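Local coordinates for synergistic-type venom protein S2C4 (Dendroaspis jamesoni kaimosae, PDB 7C28), which enhances the toxicity of other toxins in mamba venom, acting as a synergistic three-finger toxin that assembles into a homodimer, at the interface of chains A and B. Numbering follows the deposited sequence. Chains: chain A/B, Synergistic-type venom protein S2C4.

The interface of chains A and B. Residues chain A 34-36; chain B 31, 34-36, 38.
Two backbone hydrogen bonds hold this part of the homodimer together, where the start of strand 35-43 in one chain runs antiparallel to its copy in the other. The amide N of B:Tyr36 donates to the carbonyl O of A:Lys34 over 2.9 Å, approaching from above the carbonyl plane. Its twin, from A:Tyr36 N to B:Lys34 O at 2.9 Å, is nearly straight (170° at the hydrogen) and lies in the plane of the carbonyl. Together they frame A:Leu35 and B:Leu35, the paired residues of the bridge, whose side chains lie alongside one another and point the same way. Their contact is a methyl meeting, A:Leu35 CD1 to B:Leu35 CD2 at 3.9 Å. The leucine side chains depart from the two-fold symmetry of the backbone: A:Leu35 sets CG anti to the backbone N (chi1 -173°), whereas B:Leu35 sets it anti to the carbonyl carbon (chi1 -65°).

On the other face of the pairing the tyrosines depart from the strands. The ring of A:Tyr36 crosses the side chain of B:Val38 at about a right angle, and its ring atom CE2 lies 4.0 Å from the B:Val38 methyl CG2. B:Tyr36 brings ring atom CD2 to within 4.1 Å of A:Tyr36 CB, so one ring abuts the stem of the other.

Each lysine lays its aliphatic stem along the partner strand. A:Lys34 bends at chi2, passing CB and CD by the carbonyl O of B:Tyr36, with CD 3.4 Å from that oxygen; B:Lys34 runs its stem beside A:Tyr36 O with the same bend at chi2, but of the two lysines A:Lys34 alone bends again at chi4. At the margin, the terminal methyl CE of B:Met31 reaches A:Lys34 CB at 4.2 Å. Both lysines have positive phi, a backbone turn that leads directly into strand 35-43. The contact thus joins the two three-finger folds tip to tip through their central fingers, at the turn linking strands 23-32 and 35-43, as an antiparallel beta bridge across the two-fold axis.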
loop_
_atom_site.group_PDB
_atom_site.type_symbol
_atom_site.label_atom_id
_atom_site.label_comp_id
_atom_site.label_asym_id
_atom_site.label_seq_id
_atom_site.Cartn_x
_atom_site.Cartn_y
_atom_site.Cartn_z
ATOM N N LYS A 34 -7.478 -0.309 11.115
ATOM C CA LYS A 34 -6.212 -1.040 11.076
ATOM C C LYS A 34 -6.348 -2.439 10.486
ATOM O O LYS A 34 -5.414 -3.242 10.598
ATOM C CB LYS A 34 -5.550 -1.124 12.458
ATOM C CG LYS A 34 -5.588 0.185 13.242
ATOM C CD LYS A 34 -4.447 1.118 12.852
ATOM C CE LYS A 34 -4.237 2.182 13.914
ATOM N NZ LYS A 34 -3.800 1.574 15.201
ATOM N N LEU A 35 -7.492 -2.769 9.887
ATOM C CA LEU A 35 -7.787 -4.119 9.413
ATOM C C LEU A 35 -7.944 -4.080 7.898
ATOM O O LEU A 35 -8.873 -3.451 7.381
ATOM C CB LEU A 35 -9.042 -4.662 10.091
ATOM C CG LEU A 35 -9.397 -6.124 9.841
ATOM C CD1 LEU A 35 -8.430 -7.046 10.557
ATOM C CD2 LEU A 35 -10.824 -6.382 10.298
ATOM N N TYR A 36 -7.037 -4.752 7.189
ATOM C CA TYR A 36 -6.979 -4.704 5.735
ATOM C C TYR A 36 -6.880 -6.101 5.145
ATOM O O TYR A 36 -6.123 -6.943 5.637
ATOM C CB TYR A 36 -5.784 -3.871 5.254
ATOM C CG TYR A 36 -5.949 -2.396 5.515
ATOM C CD1 TYR A 36 -6.565 -1.574 4.583
ATOM C CD2 TYR A 36 -5.504 -1.827 6.700
ATOM C CE1 TYR A 36 -6.725 -0.235 4.818
ATOM C CE2 TYR A 36 -5.661 -0.485 6.944
ATOM C CZ TYR A 36 -6.273 0.307 6.001
ATOM O OH TYR A 36 -6.432 1.650 6.239
ATOM N N MET B 31 1.494 -5.168 11.738
ATOM C CA MET B 31 1.499 -5.666 13.107
ATOM C C MET B 31 1.234 -7.161 13.177
ATOM O O MET B 31 1.671 -7.819 14.125
ATOM C CB MET B 31 0.440 -4.946 13.951
ATOM C CG MET B 31 0.575 -3.440 14.034
ATOM S SD MET B 31 -0.806 -2.692 14.933
ATOM C CE MET B 31 -2.191 -3.146 13.894
ATOM N N LYS B 34 -3.248 -9.302 8.323
ATOM C CA LYS B 34 -4.360 -8.394 8.048
ATOM C C LYS B 34 -4.384 -7.174 8.955
ATOM O O LYS B 34 -5.310 -6.361 8.849
ATOM C CB LYS B 34 -5.725 -9.093 8.159
ATOM C CG LYS B 34 -5.799 -10.511 7.615
ATOM C CD LYS B 34 -6.275 -10.518 6.181
ATOM C CE LYS B 34 -7.000 -11.809 5.856
ATOM N NZ LYS B 34 -7.215 -11.940 4.390
ATOM N N LEU B 35 -3.379 -6.990 9.808
ATOM C CA LEU B 35 -3.386 -5.937 10.817
ATOM C C LEU B 35 -2.234 -4.979 10.539
ATOM O O LEU B 35 -1.062 -5.361 10.640
ATOM C CB LEU B 35 -3.293 -6.536 12.220
ATOM C CG LEU B 35 -4.500 -7.382 12.642
ATOM C CD1 LEU B 35 -4.103 -8.445 13.659
ATOM C CD2 LEU B 35 -5.614 -6.507 13.187
ATOM N N TYR B 36 -2.564 -3.734 10.196
ATOM C CA TYR B 36 -1.571 -2.741 9.803
ATOM C C TYR B 36 -1.803 -1.451 10.577
ATOM O O TYR B 36 -2.940 -0.981 10.680
ATOM C CB TYR B 36 -1.629 -2.482 8.290
ATOM C CG TYR B 36 -1.278 -3.703 7.469
ATOM C CD1 TYR B 36 0.010 -3.889 6.982
ATOM C CD2 TYR B 36 -2.226 -4.685 7.205
ATOM C CE1 TYR B 36 0.339 -5.011 6.248
ATOM C CE2 TYR B 36 -1.905 -5.810 6.470
ATOM C CZ TYR B 36 -0.621 -5.967 5.992
ATOM O OH TYR B 36 -0.294 -7.084 5.257
ATOM N N VAL B 38 -1.315 2.423 10.454
ATOM C CA VAL B 38 -1.181 3.419 9.393
ATOM C C VAL B 38 -0.671 4.720 9.996
ATOM O O VAL B 38 -1.374 5.381 10.766
ATOM C CB VAL B 38 -2.511 3.638 8.664
ATOM C CG1 VAL B 38 -2.331 4.624 7.516
ATOM C CG2 VAL B 38 -3.049 2.308 8.161
#